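Side-chain contacts in uric acid degradation bifunctional protein TTL (Arabidopsis thaliana, PDB 2Q37), which catalyses the last two steps of urate breakdown, hydrolysing 5-hydroxyisourate to OHCU and decarboxylating OHCU stereoselectively to (S)-allantoin, the decarboxylation being the task of this N-terminal domain: residues A[164-167]-A[168-172]; A[112-115]-A[116-120]. One frame throughout, in Å; residues are numbered along the deposited sequence.

Contact 1 (A[164-167]-A[168-172]). With 3AL (1-[(4S)-2,5-dioxoimidazolidin-4-yl]urea), chain B.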
loop_
_atom_site.group_PDB
_atom_site.type_symbol
_atom_site.label_atom_id
_atom_site.label_comp_id
_atom_site.label_asym_id
_atom_site.label_seq_id
_atom_site.Cartn_x
_atom_site.Cartn_y
_atom_site.Cartn_z
HETATM N N MSE A 164 -6.081 -9.952 -2.925
HETATM C CA MSE A 164 -6.561 -11.158 -3.572
HETATM C C MSE A 164 -7.789 -11.722 -2.834
HETATM O O MSE A 164 -8.778 -12.113 -3.457
HETATM C CB MSE A 164 -5.437 -12.184 -3.592
HETATM C CG MSE A 164 -5.799 -13.479 -4.262
HETATM SE SE MSE A 164 -4.402 -14.757 -3.914
HETATM C CE MSE A 164 -2.829 -13.609 -4.237
ATOM N N GLU A 165 -7.706 -11.788 -1.508
ATOM C CA GLU A 165 -8.830 -12.257 -0.715
ATOM C C GLU A 165 -10.059 -11.353 -1.001
ATOM O O GLU A 165 -11.180 -11.836 -1.176
ATOM C CB GLU A 165 -8.475 -12.206 0.763
ATOM C CG GLU A 165 -7.500 -13.270 1.173
ATOM C CD GLU A 165 -7.990 -14.644 0.790
ATOM O OE1 GLU A 165 -9.115 -14.994 1.189
ATOM O OE2 GLU A 165 -7.256 -15.379 0.085
ATOM N N GLN A 166 -9.825 -10.044 -1.067
ATOM C CA GLN A 166 -10.871 -9.068 -1.340
ATOM C C GLN A 166 -11.491 -9.333 -2.704
ATOM O O GLN A 166 -12.701 -9.237 -2.877
ATOM C CB GLN A 166 -10.262 -7.664 -1.295
ATOM C CG GLN A 166 -11.062 -6.561 -1.913
ATOM C CD GLN A 166 -12.341 -6.280 -1.160
ATOM O OE1 GLN A 166 -12.352 -6.179 0.069
ATOM N NE2 GLN A 166 -13.438 -6.140 -1.901
HETATM N N MSE A 167 -10.657 -9.672 -3.674
HETATM C CA MSE A 167 -11.158 -9.925 -5.010
HETATM C C MSE A 167 -12.005 -11.180 -5.021
HETATM O O MSE A 167 -13.012 -11.237 -5.716
HETATM C CB MSE A 167 -10.009 -10.073 -6.001
HETATM C CG MSE A 167 -10.465 -10.186 -7.443
HETATM SE SE MSE A 167 -11.412 -8.602 -8.088
HETATM C CE MSE A 167 -13.184 -9.398 -8.414
ATOM N N LYS A 168 -11.598 -12.193 -4.265
ATOM C CA LYS A 168 -12.393 -13.411 -4.217
ATOM C C LYS A 168 -13.791 -13.110 -3.638
ATOM O O LYS A 168 -14.794 -13.603 -4.140
ATOM C CB LYS A 168 -11.704 -14.488 -3.371
ATOM C CG LYS A 168 -10.424 -15.060 -3.982
ATOM C CD LYS A 168 -10.011 -16.326 -3.244
ATOM C CE LYS A 168 -8.587 -16.248 -2.751
ATOM N NZ LYS A 168 -8.212 -17.457 -1.961
ATOM N N ILE A 169 -13.842 -12.291 -2.591
ATOM C CA ILE A 169 -15.091 -11.923 -1.941
ATOM C C ILE A 169 -15.997 -11.217 -2.945
ATOM O O ILE A 169 -17.204 -11.471 -3.011
ATOM C CB ILE A 169 -14.837 -10.951 -0.772
ATOM C CG1 ILE A 169 -14.131 -11.683 0.367
ATOM C CG2 ILE A 169 -16.163 -10.332 -0.319
ATOM C CD1 ILE A 169 -13.571 -10.778 1.447
ATOM N N THR A 170 -15.382 -10.320 -3.707
ATOM C CA THR A 170 -16.064 -9.546 -4.703
ATOM C C THR A 170 -16.617 -10.460 -5.776
ATOM O O THR A 170 -17.774 -10.311 -6.155
ATOM C CB THR A 170 -15.113 -8.489 -5.287
ATOM O OG1 THR A 170 -14.946 -7.439 -4.323
ATOM C CG2 THR A 170 -15.650 -7.909 -6.576
ATOM N N GLU A 171 -15.816 -11.417 -6.244
ATOM C CA GLU A 171 -16.267 -12.364 -7.273
ATOM C C GLU A 171 -17.465 -13.158 -6.788
ATOM O O GLU A 171 -18.391 -13.449 -7.546
ATOM C CB GLU A 171 -15.187 -13.377 -7.599
ATOM C CG GLU A 171 -14.141 -12.943 -8.585
ATOM C CD GLU A 171 -13.128 -14.053 -8.804
ATOM O OE1 GLU A 171 -13.576 -15.165 -9.180
ATOM O OE2 GLU A 171 -11.911 -13.817 -8.591
ATOM N N LEU A 172 -17.400 -13.527 -5.517
ATOM C CA LEU A 172 -18.421 -14.304 -4.840
ATOM C C LEU A 172 -19.739 -13.543 -4.826
ATOM O O LEU A 172 -20.807 -14.118 -5.058
ATOM C CB LEU A 172 -17.955 -14.569 -3.408
ATOM C CG LEU A 172 -18.261 -15.929 -2.792
ATOM C CD1 LEU A 172 -19.689 -15.955 -2.279
ATOM C CD2 LEU A 172 -18.015 -17.030 -3.832
HETATM C C4 3AL B . -14.761 -10.085 5.018
HETATM C C5 3AL B . -16.190 -9.908 4.887
HETATM O O5 3AL B . -16.965 -9.036 5.184
HETATM N N7 3AL B . -16.752 -11.036 4.259
HETATM C C8 3AL B . -15.693 -11.899 4.021
HETATM O O8 3AL B . -15.838 -12.988 3.480
HETATM N N9 3AL B . -14.487 -11.366 4.470
HETATM N N3 3AL B . -14.319 -9.858 6.393
HETATM C C2 3AL B . -12.867 -9.987 6.639
HETATM N N1 3AL B . -12.507 -9.780 7.773
HETATM O O2 3AL B . -12.067 -10.300 5.637
#
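Part of the wall of the (S)-allantoin pocket of the OHCU decarboxylase domain is formed by two turns of the alpha-helix 155-178, where Glu165 to Met167 meet Lys168 to Glu171 by i to i+3 and i to i+4 contacts. The backbone follows the regular helical pattern, with Ile169 N bonded to Glu165 O at 3.0 Å and the neighbouring amides doing likewise. Ile169 faces the ligand: its CG1 lies beside the backbone N (chi1 -70°), and the extended branch carries CD1 to 3.2 Å from N9 of the allantoin ring. A branched hydrocarbon suits this place, giving the pocket an apolar surface while the ligand's hydrogen bonds go to other residues, among them Glu100 and the Phe131 and Ile133 carbonyls. On the same flank Gln166 sends its amide oxygen OE1 to NE2 of His78, the proton donor of the decarboxylation, which makes it a second-shell residue that probably helps to position the imidazole. The Gln166 amide nitrogen NE2 makes a weak bond to Thr170 OG1 at 3.1 Å, bent at the hydrogen to 126°; the hydroxyl is also bonded to Cys33 O. Held on both sides, though weakly on one, the amide is probably restrained from flipping. Glu165 and Lys168 run side by side in a salt bridge, Lys168 NZ meeting Glu165 OE2 on its syn side at 3.1 Å and 25° out of the carboxylate plane. The other oxygen, OE1, accepts the backbone N of Cys134, tying the helix to the pocket loop. Met167, present here as selenomethionine, packs against Trp62 and Phe63 of helix 51-64, while Glu171 salt-bridges Arg59 there. Met167 crosses the Glu171 side chain at about a right angle, with its CE 3.7 Å from Glu171 CG and 3.4 Å from Thr170 CG2.

Contact 2 (A[112-115]-A[116-120])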
loop_
_atom_site.group_PDB
_atom_site.type_symbol
_atom_site.label_atom_id
_atom_site.label_comp_id
_atom_site.label_asym_id
_atom_site.label_seq_id
_atom_site.Cartn_x
_atom_site.Cartn_y
_atom_site.Cartn_z
ATOM N N ALA A 112 -12.771 -19.267 20.210
ATOM C CA ALA A 112 -12.340 -18.794 18.900
ATOM C C ALA A 112 -12.663 -17.296 18.763
ATOM O O ALA A 112 -11.826 -16.504 18.311
ATOM C CB ALA A 112 -13.037 -19.585 17.810
ATOM N N LEU A 113 -13.870 -16.906 19.165
ATOM C CA LEU A 113 -14.265 -15.507 19.087
ATOM C C LEU A 113 -13.379 -14.643 19.961
ATOM O O LEU A 113 -13.238 -13.447 19.725
ATOM C CB LEU A 113 -15.720 -15.346 19.503
ATOM C CG LEU A 113 -16.652 -15.611 18.329
ATOM C CD1 LEU A 113 -17.990 -16.131 18.799
ATOM C CD2 LEU A 113 -16.791 -14.327 17.538
ATOM N N GLN A 114 -12.768 -15.264 20.964
ATOM C CA GLN A 114 -11.900 -14.556 21.886
ATOM C C GLN A 114 -10.537 -14.259 21.288
ATOM O O GLN A 114 -10.142 -13.093 21.161
ATOM C CB GLN A 114 -11.718 -15.370 23.158
ATOM C CG GLN A 114 -12.183 -14.650 24.406
ATOM C CD GLN A 114 -11.598 -13.256 24.534
ATOM O OE1 GLN A 114 -12.096 -12.294 23.939
ATOM N NE2 GLN A 114 -10.530 -13.142 25.309
ATOM N N GLU A 115 -9.801 -15.308 20.946
ATOM C CA GLU A 115 -8.498 -15.094 20.354
ATOM C C GLU A 115 -8.642 -14.165 19.152
ATOM O O GLU A 115 -7.853 -13.239 18.973
ATOM C CB GLU A 115 -7.879 -16.422 19.920
ATOM C CG GLU A 115 -7.360 -17.241 21.076
ATOM C CD GLU A 115 -6.382 -18.311 20.637
ATOM O OE1 GLU A 115 -5.362 -17.963 20.000
ATOM O OE2 GLU A 115 -6.629 -19.500 20.934
ATOM N N LEU A 116 -9.672 -14.412 18.349
ATOM C CA LEU A 116 -9.928 -13.629 17.149
ATOM C C LEU A 116 -9.955 -12.141 17.447
ATOM O O LEU A 116 -9.222 -11.362 16.820
ATOM C CB LEU A 116 -11.253 -14.064 16.518
ATOM C CG LEU A 116 -11.313 -14.438 15.027
ATOM C CD1 LEU A 116 -9.928 -14.537 14.432
ATOM C CD2 LEU A 116 -12.047 -15.775 14.867
ATOM N N ALA A 117 -10.783 -11.752 18.419
ATOM C CA ALA A 117 -10.937 -10.344 18.801
ATOM C C ALA A 117 -9.629 -9.735 19.273
ATOM O O ALA A 117 -9.429 -8.520 19.191
ATOM C CB ALA A 117 -11.986 -10.206 19.878
ATOM N N GLU A 118 -8.743 -10.591 19.764
ATOM C CA GLU A 118 -7.442 -10.155 20.244
ATOM C C GLU A 118 -6.411 -10.047 19.122
ATOM O O GLU A 118 -5.739 -9.024 18.991
ATOM C CB GLU A 118 -6.948 -11.111 21.332
ATOM C CG GLU A 118 -7.313 -10.650 22.735
ATOM C CD GLU A 118 -7.545 -11.804 23.705
ATOM O OE1 GLU A 118 -6.718 -12.752 23.744
ATOM O OE2 GLU A 118 -8.564 -11.744 24.437
ATOM N N TRP A 119 -6.284 -11.097 18.317
ATOM C CA TRP A 119 -5.329 -11.069 17.222
ATOM C C TRP A 119 -5.689 -10.052 16.136
ATOM O O TRP A 119 -4.799 -9.572 15.425
ATOM C CB TRP A 119 -5.173 -12.454 16.607
ATOM C CG TRP A 119 -4.258 -13.333 17.385
ATOM C CD1 TRP A 119 -4.588 -14.131 18.444
ATOM C CD2 TRP A 119 -2.851 -13.522 17.163
ATOM N NE1 TRP A 119 -3.475 -14.811 18.892
ATOM C CE2 TRP A 119 -2.397 -14.455 18.125
ATOM C CE3 TRP A 119 -1.932 -12.994 16.246
ATOM C CZ2 TRP A 119 -1.063 -14.875 18.194
ATOM C CZ3 TRP A 119 -0.607 -13.410 16.310
ATOM C CH2 TRP A 119 -0.185 -14.343 17.280
ATOM N N ASN A 120 -6.978 -9.724 16.004
ATOM C CA ASN A 120 -7.403 -8.738 15.008
ATOM C C ASN A 120 -6.806 -7.402 15.381
ATOM O O ASN A 120 -6.406 -6.613 14.515
ATOM C CB ASN A 120 -8.918 -8.607 14.955
ATOM C CG ASN A 120 -9.532 -9.490 13.904
ATOM O OD1 ASN A 120 -9.226 -9.357 12.722
ATOM N ND2 ASN A 120 -10.400 -10.402 14.322
#
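Glu115 and Trp119, one turn apart on helix 110-127, lie side by side and point the same way, the carboxylate turned 44° from the indole plane. Both first torsions set CG beside the backbone N (chi1 -81° for Trp119), which carries the two groups along the helix flank together. The indole meets the backbone with its edge: Glu115 O lies in the ring plane, 3.4 Å from Trp119 CD1. That oxygen also takes the Trp119 amide N in a short bond of 2.7 Å. Glu115 OE1 stays 3.8 Å from Trp119 NE1 and finds its strong partner in Lys148 of helix 140-150, while the indole meets Tyr151 edge-to-face. Replacing Trp119 by an alanine would probably cost Tyr151 its aromatic partner and open a gap beside Lys148 and the Glu115 carboxylate. Gln114 and Glu118 pair on the exposed flank, their chains both bent at chi2 and crossing at a slant, the amide and carboxylate planes 71° apart. Gln114 NE2 approaches Glu118 OE2 to 2.6 Å, but the bond is weak and bent at the hydrogen. Leu116 suits the buried flank, with CD2 3.5 Å from Ala112 O and its hydrocarbon against Leu144 and Ile81. The chemistry is thus divided by side: a polar pair bridges one turn at the surface, whereas aliphatic, aromatic and ionic contacts join the helix to helix 140-150, to Tyr151 just beyond it and to the loop at Ile81.

From the N terminus, helix 110-127 comes first with contact 2, and helix 155-178 follows with contact 1. Each joins adjoining segments of a single helix, so neither closes a loop, and the two are in series without nesting or crossing. Between them the chain passes through the pocket residues 131-135 and helix 140-150. Contact 2 fastens its helix to helix 140-150 at the periphery; contact 1 lies nearer the middle of the domain and joins its helix to helix 51-64 and the pocket. Their centres are 23 Å apart and their nearest atoms about 12 Å, so they do not touch, and only contact 1 supplies a residue to the ligand pocket.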